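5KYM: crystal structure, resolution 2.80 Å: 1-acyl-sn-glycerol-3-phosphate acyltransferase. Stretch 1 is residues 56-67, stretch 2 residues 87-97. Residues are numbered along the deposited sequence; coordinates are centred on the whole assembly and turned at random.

Stretch 1 (56-67) AFTWLFSDVVVE
Stretch 2 (87-97) LMDIPLILGFV

Apolar packing between residues 56-67 and 87-97 of the acyltransferase, with no hydrogen bond across the contact and 431 Å² buried over both sides. Stretch 1 enters as the last part of a weakly bonded helix, about 56-59, that begins earlier in the chain, turns at Phe 61 and leaves as strand 64-67; stretch 2 is mostly helix, about 89-96, with phi/psi near -60/-45 for most of 89-94. Strand and helix run with their N-to-C directions 55° apart, axes 10.7 Å apart at closest approach. The register is set by CA-CA distances of 7.1 Å (Ala 56 to Pro 91), 7.9 Å (Phe 57 to Leu 92) and 7.3 Å (Val 66 to Phe 96).

The turn is a Schellman motif: Phe 61 has phi/psi 49/46, Ser 62 N bonds Phe 57 O (3.2 Å) and Phe 61 N bonds Thr 58 O (2.8 Å). The chain then extends through Ser 62 (-124/124) and Asp 63 (-92/125) into the strand (Val 64 -88/148, Val 65 -143/126, Val 66 -118/128), whose alternation points Val 64 and Val 66 toward the helix and Val 65 away.

Phe 57 (chi1 -68°, m; chi2 78°) turns the edge of its ring to the backbone at Pro 91 and Leu 92, with Leu 92 N 3.6 Å from Phe 57 CE1. Met 88 CE lies over one face of the Phe 57 ring, 4.1 Å from its centroid and 21° off the normal. Phe 57 CZ is also 3.6 Å from Leu 92 CB. Leu 92 N is already hydrogen-bonded to Met 88 O (2.9 Å), so the ring meets a satisfied polar group.

Met 88 is folded, all three chi angles m (-66°, -50°, -71°), which brings CE back to stretch 1: 3.7 Å from Leu 60 CD1 and 4.1 Å from Ala 56 CB. Leu 60 is m,t (-60°, 167°). Ala 56 CB also lies 4.3 Å from Pro 91 CB, the small side chain filling the space beside the proline.

At the other end, Phe 96 (chi1 -67°, m; chi2 -85°) reaches the strand from a residue at phi/psi -132/1. Val 64, chi1 177° (t), places CG1 over the face of the Phe 96 ring, 3.4 Å from its centroid and 11° off the normal; the same methyl is 3.9 Å from Leu 92 CD1. The CA-to-CB bond of Leu 92 points sideways, and its t,p rotamer (179°, 68°) carries CD1 to that methyl. Val 66 (chi1 -163°, t) adds CG2 at 3.5 Å from Phe 96 CD1. The compact branched valines suit an extended strand and offer methyls to the flat ring. Phe 57 CD1 and Phe 96 CE2, 4.4 Å apart, link the two clusters.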

# COMPACT_ATOMS: atom_id res chain seq x y z
N ALA A 56 -5.36 -9.26 7.57
CA ALA A 56 -4.41 -8.64 8.47
C ALA A 56 -5.08 -7.78 9.53
O ALA A 56 -4.75 -7.81 10.74
CB ALA A 56 -3.48 -7.75 7.67
N PHE A 57 -6.02 -6.98 9.06
CA PHE A 57 -6.65 -6.07 9.98
C PHE A 57 -7.57 -6.84 10.92
O PHE A 57 -7.73 -6.41 12.07
CB PHE A 57 -7.31 -4.90 9.27
CG PHE A 57 -6.33 -4.00 8.66
CD1 PHE A 57 -5.74 -4.34 7.48
CD2 PHE A 57 -5.91 -2.87 9.32
CE1 PHE A 57 -4.73 -3.57 6.95
CE2 PHE A 57 -4.87 -2.09 8.80
CZ PHE A 57 -4.29 -2.45 7.60
N THR A 58 -8.10 -7.99 10.50
CA THR A 58 -8.93 -8.78 11.43
C THR A 58 -8.07 -9.39 12.51
O THR A 58 -8.45 -9.36 13.66
CB THR A 58 -9.79 -9.86 10.78
OG1 THR A 58 -9.01 -11.02 10.59
CG2 THR A 58 -10.38 -9.43 9.50
N TRP A 59 -6.89 -9.87 12.17
CA TRP A 59 -5.99 -10.31 13.22
C TRP A 59 -5.68 -9.24 14.30
O TRP A 59 -5.26 -9.56 15.41
CB TRP A 59 -4.70 -10.82 12.61
CG TRP A 59 -4.92 -11.80 11.60
CD1 TRP A 59 -5.94 -12.65 11.49
CD2 TRP A 59 -4.05 -12.08 10.52
NE1 TRP A 59 -5.81 -13.45 10.37
CE2 TRP A 59 -4.62 -13.13 9.78
CE3 TRP A 59 -2.83 -11.55 10.10
CZ2 TRP A 59 -4.02 -13.66 8.64
CZ3 TRP A 59 -2.23 -12.07 8.96
CH2 TRP A 59 -2.81 -13.09 8.24
N LEU A 60 -5.82 -7.97 13.94
CA LEU A 60 -5.67 -6.83 14.87
C LEU A 60 -6.99 -6.34 15.49
O LEU A 60 -6.99 -5.37 16.27
CB LEU A 60 -4.91 -5.67 14.19
CG LEU A 60 -3.51 -6.08 13.74
CD1 LEU A 60 -2.89 -5.09 12.80
CD2 LEU A 60 -2.60 -6.26 14.92
N PHE A 61 -8.09 -7.01 15.19
CA PHE A 61 -9.41 -6.56 15.70
C PHE A 61 -9.60 -5.06 15.43
O PHE A 61 -10.00 -4.30 16.32
CB PHE A 61 -9.56 -6.88 17.21
CG PHE A 61 -9.27 -8.33 17.54
CD1 PHE A 61 -10.23 -9.29 17.37
CD2 PHE A 61 -7.99 -8.73 17.94
CE1 PHE A 61 -9.95 -10.62 17.56
CE2 PHE A 61 -7.69 -10.05 18.15
CZ PHE A 61 -8.67 -10.99 17.94
N SER A 62 -9.27 -4.65 14.19
CA SER A 62 -9.30 -3.26 13.75
C SER A 62 -10.18 -3.15 12.53
O SER A 62 -9.92 -3.89 11.57
CB SER A 62 -7.87 -2.83 13.43
OG SER A 62 -7.10 -2.66 14.62
N ASP A 63 -11.22 -2.28 12.54
CA ASP A 63 -12.22 -2.30 11.43
C ASP A 63 -11.85 -1.36 10.33
O ASP A 63 -11.67 -0.16 10.59
CB ASP A 63 -13.63 -2.01 11.88
CG ASP A 63 -14.21 -3.11 12.75
OD1 ASP A 63 -13.57 -3.37 13.78
OD2 ASP A 63 -15.25 -3.72 12.44
N VAL A 64 -11.74 -1.85 9.11
CA VAL A 64 -11.38 -0.99 8.00
C VAL A 64 -12.67 -0.38 7.42
O VAL A 64 -13.70 -0.99 7.47
CB VAL A 64 -10.57 -1.79 6.96
CG1 VAL A 64 -10.22 -0.93 5.74
CG2 VAL A 64 -9.30 -2.26 7.58
N VAL A 65 -12.63 0.83 6.89
CA VAL A 65 -13.83 1.42 6.25
C VAL A 65 -13.34 2.21 5.06
O VAL A 65 -12.51 3.08 5.20
CB VAL A 65 -14.58 2.39 7.19
CG1 VAL A 65 -15.70 3.11 6.52
CG2 VAL A 65 -15.11 1.65 8.38
N VAL A 66 -13.92 1.90 3.90
CA VAL A 66 -13.43 2.35 2.60
C VAL A 66 -14.47 3.20 1.92
O VAL A 66 -15.61 2.81 1.76
CB VAL A 66 -13.14 1.18 1.66
CG1 VAL A 66 -12.27 1.65 0.53
CG2 VAL A 66 -12.40 0.11 2.42
N GLU A 67 -14.10 4.37 1.47
CA GLU A 67 -14.99 5.03 0.56
C GLU A 67 -14.27 5.39 -0.71
O GLU A 67 -13.08 5.63 -0.75
CB GLU A 67 -15.62 6.19 1.24
CG GLU A 67 -14.65 7.25 1.58
CD GLU A 67 -15.32 8.43 2.16
OE1 GLU A 67 -15.99 9.18 1.37
OE2 GLU A 67 -15.14 8.59 3.39
N LEU A 87 3.58 0.91 9.03
CA LEU A 87 3.87 -0.29 8.19
C LEU A 87 2.60 -0.88 7.61
O LEU A 87 2.62 -1.39 6.51
CB LEU A 87 4.58 -1.42 8.94
CG LEU A 87 6.01 -1.07 9.43
CD1 LEU A 87 6.54 -2.32 10.17
CD2 LEU A 87 7.03 -0.54 8.38
N MET A 88 1.50 -0.82 8.35
CA MET A 88 0.28 -1.42 7.92
C MET A 88 -0.31 -0.77 6.65
O MET A 88 -1.24 -1.33 6.03
CB MET A 88 -0.75 -1.40 9.06
CG MET A 88 -0.41 -2.27 10.26
SD MET A 88 0.06 -3.99 9.88
CE MET A 88 -1.60 -4.57 9.40
N ASP A 89 0.20 0.39 6.24
CA ASP A 89 -0.31 1.00 5.02
C ASP A 89 -0.25 0.08 3.78
O ASP A 89 -1.16 0.02 3.01
CB ASP A 89 0.39 2.34 4.76
CG ASP A 89 0.12 3.36 5.82
OD1 ASP A 89 -0.89 3.25 6.56
OD2 ASP A 89 0.96 4.30 5.87
N ILE A 90 0.82 -0.67 3.65
CA ILE A 90 0.95 -1.61 2.55
C ILE A 90 -0.16 -2.71 2.57
O ILE A 90 -0.87 -2.87 1.57
CB ILE A 90 2.43 -2.05 2.43
CG1 ILE A 90 3.21 -0.89 1.73
CG2 ILE A 90 2.61 -3.32 1.62
CD1 ILE A 90 2.86 -0.52 0.22
N PRO A 91 -0.30 -3.44 3.68
CA PRO A 91 -1.41 -4.41 3.67
C PRO A 91 -2.78 -3.75 3.44
O PRO A 91 -3.64 -4.32 2.75
CB PRO A 91 -1.35 -5.08 5.08
CG PRO A 91 -0.30 -4.35 5.85
CD PRO A 91 0.60 -3.62 4.84
N LEU A 92 -2.95 -2.56 4.01
CA LEU A 92 -4.16 -1.79 3.81
C LEU A 92 -4.39 -1.50 2.33
O LEU A 92 -5.44 -1.86 1.82
CB LEU A 92 -4.10 -0.47 4.58
CG LEU A 92 -5.26 0.49 4.46
CD1 LEU A 92 -6.42 -0.15 5.14
CD2 LEU A 92 -4.96 1.81 5.08
N ILE A 93 -3.44 -0.85 1.62
CA ILE A 93 -3.66 -0.55 0.19
C ILE A 93 -3.89 -1.90 -0.59
O ILE A 93 -4.75 -1.96 -1.49
CB ILE A 93 -2.49 0.20 -0.49
CG1 ILE A 93 -1.97 1.43 0.25
CG2 ILE A 93 -2.84 0.60 -1.90
CD1 ILE A 93 -2.93 2.54 0.41
N LEU A 94 -3.12 -2.95 -0.25
CA LEU A 94 -3.18 -4.25 -0.95
C LEU A 94 -4.58 -4.85 -0.85
O LEU A 94 -5.15 -5.29 -1.84
CB LEU A 94 -2.15 -5.23 -0.41
CG LEU A 94 -0.68 -5.05 -0.83
CD1 LEU A 94 0.33 -6.00 -0.19
CD2 LEU A 94 -0.59 -5.20 -2.32
N GLY A 95 -5.13 -4.82 0.35
CA GLY A 95 -6.40 -5.45 0.62
C GLY A 95 -7.63 -4.67 0.24
O GLY A 95 -8.70 -5.24 0.09
N PHE A 96 -7.50 -3.37 0.05
CA PHE A 96 -8.67 -2.52 -0.13
C PHE A 96 -8.60 -1.56 -1.29
O PHE A 96 -9.53 -0.79 -1.47
CB PHE A 96 -8.88 -1.73 1.16
CG PHE A 96 -9.27 -2.57 2.34
CD1 PHE A 96 -10.59 -2.92 2.54
CD2 PHE A 96 -8.34 -3.00 3.21
CE1 PHE A 96 -10.96 -3.69 3.59
CE2 PHE A 96 -8.72 -3.77 4.30
CZ PHE A 96 -10.03 -4.09 4.49
N VAL A 97 -7.52 -1.55 -2.06
CA VAL A 97 -7.41 -0.63 -3.20
C VAL A 97 -6.83 -1.34 -4.42
O VAL A 97 -7.42 -1.31 -5.49
CB VAL A 97 -6.51 0.55 -2.85
CG1 VAL A 97 -6.40 1.52 -4.02
CG2 VAL A 97 -6.95 1.19 -1.54